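Probable leucine/isoleucine/valine-binding protein (Rhodopirellula baltica, PDB 4KV7) probably binds leucine, isoleucine, valine or a related small ligand as a periplasmic binding protein. Local coordinates at residues K109-R123 against V128-E140. The protein carries 1 engineered substitution. Numbering follows the deposited sequence.
Sequences KTPFFGAFTGASALR and VEFVINYRASYAE. With FMT (formic acid), chain B.
R123 and N133 stack across the contact, guanidinium and amide planes 14° apart, while G118 CA lies over the rim of the opposite face of the guanidinium. At its edge, R123 NH2 donates to R135 O (2.9 Å) and R123 NH1 to A119 O (2.9 Å), each acceptor lying in the guanidinium plane; NH1 also reaches T117 O, and Q355 takes NE. The chain runs extended from CG to NE (chi2 161°, chi3 170°), which carries the group to these carbonyls. A leucine in place of R123 would probably cost R135 O this donor, leave A119 O with L122 N alone of its two, and strip the N133 amide of its stacking partner. N133 ND2 in turn donates to L122 O (3.0 Å), from above that carbonyl's plane. Further along, R135 NH1 stands over the F116 ring, R135 CZ 4.5 Å from the F116 centroid in a cation-pi contact, and E305 pairs with R135 NE. G118 CA packs on the Y138 ring (3.6 Å to the centroid), and Y138 OH donates to O1 of a formic acid (2.6 Å), probably from the crystallisation liquor. Outward, F112 N to F130 O (2.8 Å), I132 N to F112 O and G114 N to I132 O pair outermost strand 131-132 in parallel with central strand 112-113, as in the alpha/beta lobes of periplasmic binding proteins.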
# COMPACT_ATOMS: atom_id res chain seq x y z
N LYS A 109 -22.78 -1.32 -5.31
CA LYS A 109 -22.72 0.01 -4.69
C LYS A 109 -22.06 -0.03 -3.31
O LYS A 109 -22.50 0.64 -2.37
CB LYS A 109 -24.11 0.65 -4.65
CG LYS A 109 -24.71 0.81 -6.03
CD LYS A 109 -26.01 1.59 -6.00
CE LYS A 109 -26.62 1.68 -7.39
NZ LYS A 109 -25.80 2.50 -8.32
N THR A 110 -21.01 -0.83 -3.20
CA THR A 110 -20.30 -1.01 -1.95
C THR A 110 -19.02 -0.19 -1.97
O THR A 110 -18.18 -0.38 -2.85
CB THR A 110 -19.90 -2.49 -1.75
OG1 THR A 110 -21.06 -3.33 -1.83
CG2 THR A 110 -19.21 -2.70 -0.41
N PRO A 111 -18.84 0.73 -1.00
CA PRO A 111 -17.58 1.50 -0.95
C PRO A 111 -16.37 0.58 -0.88
O PRO A 111 -16.38 -0.42 -0.15
CB PRO A 111 -17.72 2.32 0.33
CG PRO A 111 -19.20 2.47 0.51
CD PRO A 111 -19.80 1.18 0.02
N PHE A 112 -15.35 0.92 -1.66
CA PHE A 112 -14.12 0.16 -1.76
C PHE A 112 -13.04 1.13 -1.26
O PHE A 112 -12.54 1.97 -2.02
CB PHE A 112 -13.90 -0.26 -3.22
CG PHE A 112 -12.79 -1.27 -3.42
CD1 PHE A 112 -13.03 -2.62 -3.25
CD2 PHE A 112 -11.52 -0.86 -3.79
CE1 PHE A 112 -12.01 -3.54 -3.44
CE2 PHE A 112 -10.51 -1.78 -3.98
CZ PHE A 112 -10.76 -3.12 -3.81
N PHE A 113 -12.72 1.04 0.03
CA PHE A 113 -12.01 2.11 0.73
C PHE A 113 -10.64 1.68 1.24
O PHE A 113 -10.50 0.63 1.87
CB PHE A 113 -12.85 2.63 1.91
CG PHE A 113 -12.11 3.64 2.74
CD1 PHE A 113 -11.75 4.86 2.19
CD2 PHE A 113 -11.75 3.38 4.06
CE1 PHE A 113 -11.04 5.79 2.91
CE2 PHE A 113 -11.05 4.32 4.80
CZ PHE A 113 -10.69 5.52 4.23
N GLY A 114 -9.63 2.49 0.94
CA GLY A 114 -8.31 2.31 1.51
C GLY A 114 -7.54 1.11 1.01
O GLY A 114 -6.73 0.53 1.74
N ALA A 115 -7.77 0.72 -0.24
CA ALA A 115 -7.06 -0.42 -0.80
C ALA A 115 -5.54 -0.21 -0.79
O ALA A 115 -5.04 0.87 -1.12
CB ALA A 115 -7.55 -0.69 -2.21
N PHE A 116 -4.81 -1.26 -0.41
CA PHE A 116 -3.34 -1.25 -0.38
C PHE A 116 -2.85 -1.48 -1.81
O PHE A 116 -2.52 -2.59 -2.22
CB PHE A 116 -2.87 -2.32 0.61
CG PHE A 116 -1.37 -2.35 0.86
CD1 PHE A 116 -0.54 -3.19 0.12
CD2 PHE A 116 -0.81 -1.61 1.89
CE1 PHE A 116 0.81 -3.25 0.38
CE2 PHE A 116 0.56 -1.67 2.15
CZ PHE A 116 1.37 -2.49 1.39
N THR A 117 -2.87 -0.39 -2.57
CA THR A 117 -2.42 -0.37 -3.96
C THR A 117 -2.44 1.06 -4.44
O THR A 117 -3.43 1.77 -4.27
CB THR A 117 -3.28 -1.23 -4.95
OG1 THR A 117 -3.12 -0.69 -6.27
CG2 THR A 117 -4.76 -1.23 -4.57
N GLY A 118 -1.34 1.50 -5.05
CA GLY A 118 -1.23 2.82 -5.63
C GLY A 118 -1.59 2.91 -7.10
O GLY A 118 -1.23 3.89 -7.74
N ALA A 119 -2.30 1.92 -7.62
CA ALA A 119 -2.51 1.85 -9.06
C ALA A 119 -3.39 2.97 -9.58
O ALA A 119 -4.37 3.39 -8.94
CB ALA A 119 -3.10 0.52 -9.44
N SER A 120 -3.07 3.42 -10.78
CA SER A 120 -3.84 4.46 -11.40
C SER A 120 -5.27 4.01 -11.71
O SER A 120 -6.16 4.85 -11.80
CB SER A 120 -3.13 4.94 -12.67
OG SER A 120 -3.08 3.93 -13.66
N ALA A 121 -5.49 2.70 -11.84
CA ALA A 121 -6.84 2.19 -12.10
C ALA A 121 -7.84 2.58 -11.01
O ALA A 121 -9.04 2.71 -11.28
CB ALA A 121 -6.81 0.68 -12.28
N LEU A 122 -7.36 2.78 -9.79
CA LEU A 122 -8.22 3.18 -8.68
C LEU A 122 -8.41 4.69 -8.60
O LEU A 122 -9.12 5.18 -7.71
CB LEU A 122 -7.65 2.68 -7.36
CG LEU A 122 -7.74 1.18 -7.11
CD1 LEU A 122 -6.62 0.40 -7.78
CD2 LEU A 122 -7.71 0.91 -5.63
N ARG A 123 -7.79 5.42 -9.52
CA ARG A 123 -7.60 6.86 -9.37
C ARG A 123 -8.03 7.64 -10.60
O ARG A 123 -7.65 8.80 -10.78
CB ARG A 123 -6.13 7.13 -9.04
CG ARG A 123 -5.75 6.66 -7.65
CD ARG A 123 -4.24 6.50 -7.45
NE ARG A 123 -3.99 6.29 -6.04
CZ ARG A 123 -4.14 5.13 -5.40
NH1 ARG A 123 -4.43 4.01 -6.07
NH2 ARG A 123 -3.96 5.09 -4.09
N VAL A 128 -15.14 4.57 -11.28
CA VAL A 128 -14.75 4.13 -9.94
C VAL A 128 -15.29 5.05 -8.85
O VAL A 128 -14.58 5.42 -7.91
CB VAL A 128 -13.21 3.95 -9.82
CG1 VAL A 128 -12.75 2.77 -10.65
CG2 VAL A 128 -12.49 5.21 -10.25
N GLU A 129 -16.57 5.40 -8.96
CA GLU A 129 -17.21 6.30 -8.01
C GLU A 129 -17.17 5.78 -6.57
O GLU A 129 -17.11 6.56 -5.62
CB GLU A 129 -18.65 6.62 -8.43
CG GLU A 129 -19.67 5.55 -8.07
CD GLU A 129 -20.91 5.58 -8.95
OE1 GLU A 129 -20.89 4.95 -10.03
OE2 GLU A 129 -21.91 6.22 -8.56
N PHE A 130 -17.19 4.46 -6.41
CA PHE A 130 -17.18 3.84 -5.08
C PHE A 130 -15.79 3.57 -4.54
O PHE A 130 -15.63 3.11 -3.42
CB PHE A 130 -18.01 2.57 -5.08
CG PHE A 130 -19.47 2.84 -5.18
CD1 PHE A 130 -20.18 3.25 -4.06
CD2 PHE A 130 -20.13 2.73 -6.39
CE1 PHE A 130 -21.52 3.53 -4.14
CE2 PHE A 130 -21.48 3.01 -6.47
CZ PHE A 130 -22.17 3.41 -5.35
N VAL A 131 -14.77 3.90 -5.33
CA VAL A 131 -13.40 3.67 -4.93
C VAL A 131 -12.82 4.93 -4.29
O VAL A 131 -12.66 5.97 -4.97
CB VAL A 131 -12.53 3.22 -6.11
CG1 VAL A 131 -11.09 2.99 -5.66
CG2 VAL A 131 -13.09 1.95 -6.73
N ILE A 132 -12.51 4.86 -3.00
CA ILE A 132 -12.02 6.00 -2.24
C ILE A 132 -10.72 5.58 -1.57
O ILE A 132 -10.66 4.55 -0.90
CB ILE A 132 -13.05 6.47 -1.21
CG1 ILE A 132 -14.35 6.87 -1.92
CG2 ILE A 132 -12.50 7.63 -0.39
CD1 ILE A 132 -15.42 7.42 -1.01
N ASN A 133 -9.68 6.37 -1.80
CA ASN A 133 -8.32 6.02 -1.42
C ASN A 133 -7.76 6.91 -0.34
O ASN A 133 -8.05 8.11 -0.29
CB ASN A 133 -7.42 6.11 -2.65
CG ASN A 133 -7.93 5.28 -3.80
OD1 ASN A 133 -8.01 4.05 -3.71
ND2 ASN A 133 -8.28 5.94 -4.91
N TYR A 134 -6.93 6.33 0.53
CA TYR A 134 -6.07 7.10 1.43
C TYR A 134 -4.74 7.47 0.75
O TYR A 134 -4.35 8.64 0.73
CB TYR A 134 -5.80 6.34 2.76
CG TYR A 134 -4.50 6.82 3.37
CD1 TYR A 134 -4.41 8.10 3.91
CD2 TYR A 134 -3.36 6.04 3.34
CE1 TYR A 134 -3.21 8.59 4.40
CE2 TYR A 134 -2.15 6.52 3.83
CZ TYR A 134 -2.08 7.80 4.35
OH TYR A 134 -0.89 8.31 4.84
N ARG A 135 -4.04 6.47 0.24
CA ARG A 135 -2.61 6.60 -0.05
C ARG A 135 -2.28 7.28 -1.37
O ARG A 135 -3.04 7.23 -2.33
CB ARG A 135 -1.93 5.23 -0.02
CG ARG A 135 -2.55 4.21 -0.98
CD ARG A 135 -1.53 3.27 -1.62
NE ARG A 135 -0.92 2.38 -0.64
CZ ARG A 135 0.16 1.64 -0.87
NH1 ARG A 135 0.65 0.89 0.11
NH2 ARG A 135 0.75 1.65 -2.05
N ALA A 136 -1.09 7.88 -1.39
CA ALA A 136 -0.48 8.36 -2.62
C ALA A 136 -0.35 7.22 -3.62
O ALA A 136 -0.39 6.03 -3.26
CB ALA A 136 0.89 8.95 -2.31
N SER A 137 -0.16 7.58 -4.88
CA SER A 137 -0.15 6.64 -5.99
C SER A 137 1.25 6.17 -6.37
O SER A 137 2.26 6.78 -5.97
CB SER A 137 -0.78 7.29 -7.20
OG SER A 137 0.11 8.27 -7.71
N TYR A 138 1.32 5.12 -7.19
CA TYR A 138 2.61 4.69 -7.73
C TYR A 138 3.21 5.76 -8.64
O TYR A 138 4.44 5.92 -8.69
CB TYR A 138 2.53 3.34 -8.47
CG TYR A 138 2.11 2.17 -7.60
CD1 TYR A 138 2.61 2.01 -6.31
CD2 TYR A 138 1.21 1.24 -8.07
CE1 TYR A 138 2.23 0.94 -5.52
CE2 TYR A 138 0.82 0.17 -7.29
CZ TYR A 138 1.33 0.03 -6.01
OH TYR A 138 0.94 -0.99 -5.18
N ALA A 139 2.36 6.49 -9.38
CA ALA A 139 2.85 7.59 -10.19
C ALA A 139 3.57 8.61 -9.30
O ALA A 139 4.64 9.12 -9.66
CB ALA A 139 1.71 8.25 -10.94
N GLU A 140 2.98 8.92 -8.15
CA GLU A 140 3.60 9.87 -7.22
C GLU A 140 4.89 9.33 -6.60
O GLU A 140 5.86 10.07 -6.45
CB GLU A 140 2.57 10.31 -6.17
CG GLU A 140 1.49 11.19 -6.81
CD GLU A 140 0.22 11.36 -5.98
OE1 GLU A 140 -0.14 10.47 -5.18
OE2 GLU A 140 -0.44 12.40 -6.16
C FMT B . 0.16 -4.17 -6.25
O1 FMT B . -0.30 -3.02 -6.31
O2 FMT B . -0.40 -5.19 -6.68
O HOH W 1 -24.27 5.61 -7.98
O HOH W 2 -9.52 1.99 -2.33
O HOH W 3 -5.70 3.92 0.11
O HOH W 4 -5.63 3.20 -2.59
O HOH W 5 -0.21 5.37 -10.19
O HOH W 6 -10.93 7.25 -7.67